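Sterol regulatory element-binding protein cleavage-activating protein (Schizosaccharomyces pombe, PDB 4YHC) escorts the membrane-bound transcription factor precursor Sre1 to its processing when sterol or oxygen is low, this chain being its WD40 domain. Local coordinates at residues Ala233-Leu238 / Ile313-Trp318; His256-Pro261 / Ile287-Thr292. The protein carries 9 engineered substitutions. One frame throughout, in Å; residues are numbered along the deposited sequence.

Contact 1: residues Ala233-Leu238 / Ile313-Trp318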
loop_
_atom_site.group_PDB
_atom_site.type_symbol
_atom_site.label_atom_id
_atom_site.label_comp_id
_atom_site.label_asym_id
_atom_site.label_seq_id
_atom_site.Cartn_x
_atom_site.Cartn_y
_atom_site.Cartn_z
ATOM N N ALA A 233 5.392 13.167 3.718
ATOM C CA ALA A 233 4.750 14.380 4.214
ATOM C C ALA A 233 4.836 14.432 5.731
ATOM O O ALA A 233 4.475 15.425 6.327
ATOM C CB ALA A 233 3.274 14.418 3.724
ATOM N N ASP A 234 5.252 13.329 6.362
ATOM C CA ASP A 234 5.277 13.138 7.818
ATOM C C ASP A 234 3.808 13.340 8.414
ATOM O O ASP A 234 3.582 14.056 9.376
ATOM C CB ASP A 234 6.288 14.043 8.505
ATOM C CG ASP A 234 6.960 13.386 9.670
ATOM O OD1 ASP A 234 6.566 12.274 10.062
ATOM O OD2 ASP A 234 7.973 13.946 10.139
ATOM N N ILE A 235 2.871 12.656 7.811
ATOM C CA ILE A 235 1.481 12.769 8.168
ATOM C C ILE A 235 0.939 11.397 8.503
ATOM O O ILE A 235 1.248 10.435 7.788
ATOM C CB ILE A 235 0.664 13.288 6.999
ATOM C CG1 ILE A 235 0.920 14.792 6.881
ATOM C CG2 ILE A 235 -0.832 13.108 7.253
ATOM C CD1 ILE A 235 0.385 15.347 5.612
ATOM N N LEU A 236 0.128 11.349 9.553
ATOM C CA LEU A 236 -0.665 10.196 9.899
ATOM C C LEU A 236 -2.141 10.533 9.865
ATOM O O LEU A 236 -2.552 11.621 10.393
ATOM C CB LEU A 236 -0.306 9.765 11.311
ATOM C CG LEU A 236 -1.019 8.512 11.803
ATOM C CD1 LEU A 236 -0.124 7.576 12.543
ATOM C CD2 LEU A 236 -2.178 8.867 12.731
ATOM N N PHE A 237 -2.933 9.632 9.265
ATOM C CA PHE A 237 -4.396 9.790 9.190
ATOM C C PHE A 237 -4.956 8.813 10.253
ATOM O O PHE A 237 -4.593 7.626 10.270
ATOM C CB PHE A 237 -4.959 9.468 7.813
ATOM C CG PHE A 237 -4.599 10.450 6.750
ATOM C CD1 PHE A 237 -3.370 10.392 6.114
ATOM C CD2 PHE A 237 -5.486 11.423 6.361
ATOM C CE1 PHE A 237 -3.039 11.316 5.154
ATOM C CE2 PHE A 237 -5.159 12.318 5.431
ATOM C CZ PHE A 237 -3.958 12.254 4.795
ATOM N N LEU A 238 -5.800 9.302 11.168
ATOM C CA LEU A 238 -6.461 8.518 12.212
ATOM C C LEU A 238 -7.975 8.491 11.880
ATOM O O LEU A 238 -8.608 9.489 11.925
ATOM C CB LEU A 238 -6.248 9.171 13.560
ATOM C CG LEU A 238 -6.586 8.410 14.884
ATOM C CD1 LEU A 238 -7.736 9.039 15.630
ATOM C CD2 LEU A 238 -6.895 6.934 14.786
ATOM N N ILE A 313 -3.261 21.791 -2.809
ATOM C CA ILE A 313 -3.537 21.798 -1.404
ATOM C C ILE A 313 -2.246 21.672 -0.738
ATOM O O ILE A 313 -1.419 20.791 -1.143
ATOM C CB ILE A 313 -4.358 20.509 -1.148
ATOM C CG1 ILE A 313 -5.661 20.561 -1.928
ATOM C CG2 ILE A 313 -4.594 20.200 0.301
ATOM C CD1 ILE A 313 -6.255 19.171 -2.176
ATOM N N ILE A 314 -2.041 22.441 0.329
ATOM C CA ILE A 314 -0.910 22.285 1.163
ATOM C C ILE A 314 -1.283 21.332 2.277
ATOM O O ILE A 314 -2.043 21.725 3.152
ATOM C CB ILE A 314 -0.467 23.645 1.769
ATOM C CG1 ILE A 314 0.051 24.571 0.693
ATOM C CG2 ILE A 314 0.554 23.455 2.876
ATOM C CD1 ILE A 314 0.078 26.033 1.136
ATOM N N LEU A 315 -0.724 20.088 2.243
ATOM C CA LEU A 315 -0.958 19.069 3.234
ATOM C C LEU A 315 -0.162 19.229 4.467
ATOM O O LEU A 315 -0.588 18.807 5.504
ATOM C CB LEU A 315 -0.575 17.661 2.732
ATOM C CG LEU A 315 -1.506 16.758 1.967
ATOM C CD1 LEU A 315 -0.884 15.335 1.949
ATOM C CD2 LEU A 315 -2.919 16.822 2.529
ATOM N N ASN A 316 1.053 19.733 4.390
ATOM C CA ASN A 316 1.817 19.879 5.587
ATOM C C ASN A 316 2.959 20.889 5.328
ATOM O O ASN A 316 3.190 21.260 4.181
ATOM C CB ASN A 316 2.364 18.531 6.081
ATOM C CG ASN A 316 2.828 18.572 7.508
ATOM O OD1 ASN A 316 2.602 19.572 8.229
ATOM N ND2 ASN A 316 3.491 17.492 7.952
ATOM N N LYS A 317 3.577 21.376 6.390
ATOM C CA LYS A 317 4.661 22.355 6.229
ATOM C C LYS A 317 5.753 21.952 7.161
ATOM O O LYS A 317 5.465 21.498 8.253
ATOM C CB LYS A 317 4.212 23.806 6.530
ATOM C CG LYS A 317 3.123 24.324 5.623
ATOM C CD LYS A 317 3.055 25.827 5.500
ATOM C CE LYS A 317 2.299 26.458 6.638
ATOM N NZ LYS A 317 2.570 27.942 6.741
ATOM N N TRP A 318 6.999 22.172 6.739
ATOM C CA TRP A 318 8.148 21.919 7.536
ATOM C C TRP A 318 8.091 22.690 8.876
ATOM O O TRP A 318 8.365 22.122 9.960
ATOM C CB TRP A 318 9.393 22.337 6.729
ATOM C CG TRP A 318 10.658 21.787 7.277
ATOM C CD1 TRP A 318 11.526 22.414 8.144
ATOM C CD2 TRP A 318 11.201 20.486 7.045
ATOM N NE1 TRP A 318 12.562 21.603 8.414
ATOM C CE2 TRP A 318 12.392 20.402 7.790
ATOM C CE3 TRP A 318 10.784 19.365 6.305
ATOM C CZ2 TRP A 318 13.168 19.236 7.830
ATOM C CZ3 TRP A 318 11.561 18.235 6.311
ATOM C CH2 TRP A 318 12.744 18.170 7.069
#
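The contact is made where two bulged strands approach, a G1 bulge at D234 and I235 (opposite I230) and a classic bulge at L315 and N316 (opposite F282); it runs from I235 of the first bulge, and A233 just before it, to L315 and N316 of the second. Its polar part is a bond from the side-chain amide of N316 to the backbone of A233: ND2 of N316 lies 2.8 Å from O of A233, with an N-H...O angle of 162°. The carbonyl points almost straight at the nitrogen (C=O...N 172°), and the oxygen lies close to the plane of the amide. CG of N316 is anti to the backbone N (chi1 -164°), and from there ND2 reaches O of A233. ND2 also bonds OD1 of D248, while OD1 of N316 takes a weak bond from the N of K317, so both ends of the amide are engaged and its rotation is restrained. In the beta-propeller of this WD40 domain, the contact joins strand 235-239 and the turn before it to strand 311-317 of the adjoining sheet. Beside the amide, I235 brings its terminal methyl: CD1 of I235 rests 3.8 Å from CB of L315 and also touches CB of N316 and the carbonyl O of L315. An alanine in place of N316 would probably leave the A233 carbonyl and the D248 carboxylate without their amide partner and open a gap next to CG1 of I235. M246 packs on both I235 and L315, and the D234 carboxylate forms a salt bridge with R188.

Contact 2: residues His256-Pro261 / Ile287-Thr292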
loop_
_atom_site.group_PDB
_atom_site.type_symbol
_atom_site.label_atom_id
_atom_site.label_comp_id
_atom_site.label_asym_id
_atom_site.label_seq_id
_atom_site.Cartn_x
_atom_site.Cartn_y
_atom_site.Cartn_z
ATOM N N HIS A 256 -6.286 18.896 10.024
ATOM C CA HIS A 256 -7.673 18.964 9.596
ATOM C C HIS A 256 -8.392 17.712 10.028
ATOM O O HIS A 256 -7.747 16.670 10.163
ATOM C CB HIS A 256 -7.724 19.034 8.107
ATOM C CG HIS A 256 -9.070 19.289 7.537
ATOM N ND1 HIS A 256 -9.761 20.459 7.762
ATOM C CD2 HIS A 256 -9.818 18.572 6.665
ATOM C CE1 HIS A 256 -10.869 20.454 7.057
ATOM N NE2 HIS A 256 -10.927 19.309 6.386
ATOM N N SER A 257 -9.721 17.822 10.180
ATOM C CA SER A 257 -10.604 16.691 10.383
ATOM C C SER A 257 -11.509 16.660 9.226
ATOM O O SER A 257 -12.160 17.657 8.906
ATOM C CB SER A 257 -11.395 16.818 11.677
ATOM O OG SER A 257 -10.443 16.770 12.714
ATOM N N PHE A 258 -11.453 15.563 8.495
ATOM C CA PHE A 258 -12.326 15.350 7.366
ATOM C C PHE A 258 -13.595 14.723 7.948
ATOM O O PHE A 258 -13.505 14.012 8.901
ATOM C CB PHE A 258 -11.697 14.369 6.332
ATOM C CG PHE A 258 -10.467 14.928 5.615
ATOM C CD1 PHE A 258 -9.242 14.923 6.217
ATOM C CD2 PHE A 258 -10.569 15.442 4.357
ATOM C CE1 PHE A 258 -8.104 15.395 5.560
ATOM C CE2 PHE A 258 -9.443 15.890 3.680
ATOM C CZ PHE A 258 -8.224 15.901 4.303
ATOM N N THR A 259 -14.754 14.974 7.343
ATOM C CA THR A 259 -16.013 14.377 7.813
ATOM C C THR A 259 -16.350 13.176 6.962
ATOM O O THR A 259 -16.406 13.301 5.748
ATOM C CB THR A 259 -17.180 15.403 7.716
ATOM O OG1 THR A 259 -16.817 16.563 8.456
ATOM C CG2 THR A 259 -18.445 14.837 8.363
ATOM N N LEU A 260 -16.478 12.013 7.611
ATOM C CA LEU A 260 -16.753 10.740 6.944
ATOM C C LEU A 260 -17.819 9.966 7.690
ATOM O O LEU A 260 -18.041 10.173 8.875
ATOM C CB LEU A 260 -15.480 9.838 6.852
ATOM C CG LEU A 260 -14.440 10.434 5.887
ATOM C CD1 LEU A 260 -13.170 9.597 6.003
ATOM C CD2 LEU A 260 -14.895 10.500 4.423
ATOM N N PRO A 261 -18.410 9.009 7.028
ATOM C CA PRO A 261 -19.265 8.063 7.749
ATOM C C PRO A 261 -18.425 7.043 8.458
ATOM O O PRO A 261 -17.163 7.073 8.345
ATOM C CB PRO A 261 -20.105 7.442 6.640
ATOM C CG PRO A 261 -19.294 7.552 5.433
ATOM C CD PRO A 261 -18.442 8.793 5.556
ATOM N N ILE A 287 -6.566 14.595 -2.815
ATOM C CA ILE A 287 -6.439 13.562 -1.789
ATOM C C ILE A 287 -7.593 12.617 -2.035
ATOM O O ILE A 287 -8.739 13.087 -2.250
ATOM C CB ILE A 287 -6.600 14.151 -0.389
ATOM C CG1 ILE A 287 -5.732 15.373 -0.208
ATOM C CG2 ILE A 287 -6.318 13.097 0.693
ATOM C CD1 ILE A 287 -5.940 16.080 1.129
ATOM N N SER A 288 -7.347 11.320 -1.898
ATOM C CA SER A 288 -8.384 10.278 -2.087
ATOM C C SER A 288 -8.311 9.347 -0.923
ATOM O O SER A 288 -7.178 8.922 -0.487
ATOM C CB SER A 288 -8.147 9.449 -3.311
ATOM O OG SER A 288 -8.184 10.172 -4.507
ATOM N N PHE A 289 -9.499 8.990 -0.418
ATOM C CA PHE A 289 -9.641 7.995 0.670
ATOM C C PHE A 289 -10.393 6.809 0.099
ATOM O O PHE A 289 -11.320 7.007 -0.716
ATOM C CB PHE A 289 -10.476 8.486 1.863
ATOM C CG PHE A 289 -9.964 9.679 2.553
ATOM C CD1 PHE A 289 -8.592 9.881 2.744
ATOM C CD2 PHE A 289 -10.815 10.599 3.085
ATOM C CE1 PHE A 289 -8.103 10.999 3.412
ATOM C CE2 PHE A 289 -10.326 11.708 3.764
ATOM C CZ PHE A 289 -8.946 11.930 3.882
ATOM N N CYS A 290 -10.051 5.623 0.569
ATOM C CA CYS A 290 -10.759 4.395 0.285
ATOM C C CYS A 290 -11.058 3.753 1.600
ATOM O O CYS A 290 -10.206 3.649 2.454
ATOM C CB CYS A 290 -9.896 3.418 -0.549
ATOM S SG CYS A 290 -10.729 1.850 -0.910
ATOM N N PHE A 291 -12.276 3.274 1.749
ATOM C CA PHE A 291 -12.697 2.543 2.983
ATOM C C PHE A 291 -13.959 1.693 2.738
ATOM O O PHE A 291 -14.600 1.811 1.690
ATOM C CB PHE A 291 -12.862 3.515 4.163
ATOM C CG PHE A 291 -13.949 4.504 3.962
ATOM C CD1 PHE A 291 -13.717 5.720 3.365
ATOM C CD2 PHE A 291 -15.245 4.183 4.357
ATOM C CE1 PHE A 291 -14.747 6.633 3.212
ATOM C CE2 PHE A 291 -16.273 5.065 4.193
ATOM C CZ PHE A 291 -16.039 6.291 3.612
ATOM N N THR A 292 -14.214 0.786 3.670
ATOM C CA THR A 292 -15.469 0.047 3.746
ATOM C C THR A 292 -16.342 0.658 4.786
ATOM O O THR A 292 -15.945 0.931 5.911
ATOM C CB THR A 292 -15.209 -1.419 4.057
ATOM O OG1 THR A 292 -14.372 -1.919 3.010
ATOM C CG2 THR A 292 -16.533 -2.267 4.088
#
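From F258 to P261 the chain runs within 23° of the direction of I287-F291, but the backbones stand well apart, with CA of L260 9.9 Å from CA of F289, so side chains alone bridge them. This is packing between neighbouring sheets of the WD40 propeller, strand 253-259 and the residues after it lying against strand 281-292. At its centre is a T-shaped aromatic pair. F289 turns its CE2-CZ edge onto a face of F258, with ring planes at 82° and centroids 4.9 Å apart; CZ of F289 sits over the middle of the F258 ring. The opposite face of that ring carries CD2 of H256, also over the centre, so F258 is clasped between two edges. CD1 of I287 reaches the rim of the same ring near its plane, 3.9 Å from CZ of F258. Y304 adds further aromatic contacts to both F258 and F289. Farther along, L260 splits its branches between two phenylalanines: CD1 of L260 lies 3.9 Å from CD2 of F289, and CD2 of L260 lies 4.1 Å from CE1 of F291. The F291 side chain crosses P261 at about a right angle, its CZ 3.9 Å from CG of P261.

In the fold
Both contacts are buried and join the same two sheets of the propeller, through different strands: contact 1 sets strand 235-239 against 311-317, contact 2 sets 253-259 against 281-292. Strands 311-317 and 281-292 are neighbours, and along the chain contact 2 is nested within the loop that contact 1 closes. Their centres are about 14 Å apart, yet their side chains meet: CD2 of L315 packs 3.4 Å from CD1 of I287, and CE2 of F237 lies 3.8 Å from CE1 of F289. The chemistry changes along this interface, from an amide-to-carbonyl bond beside bulged backbone in contact 1 to wholly apolar, largely aromatic packing in contact 2, where P261 remains partly exposed.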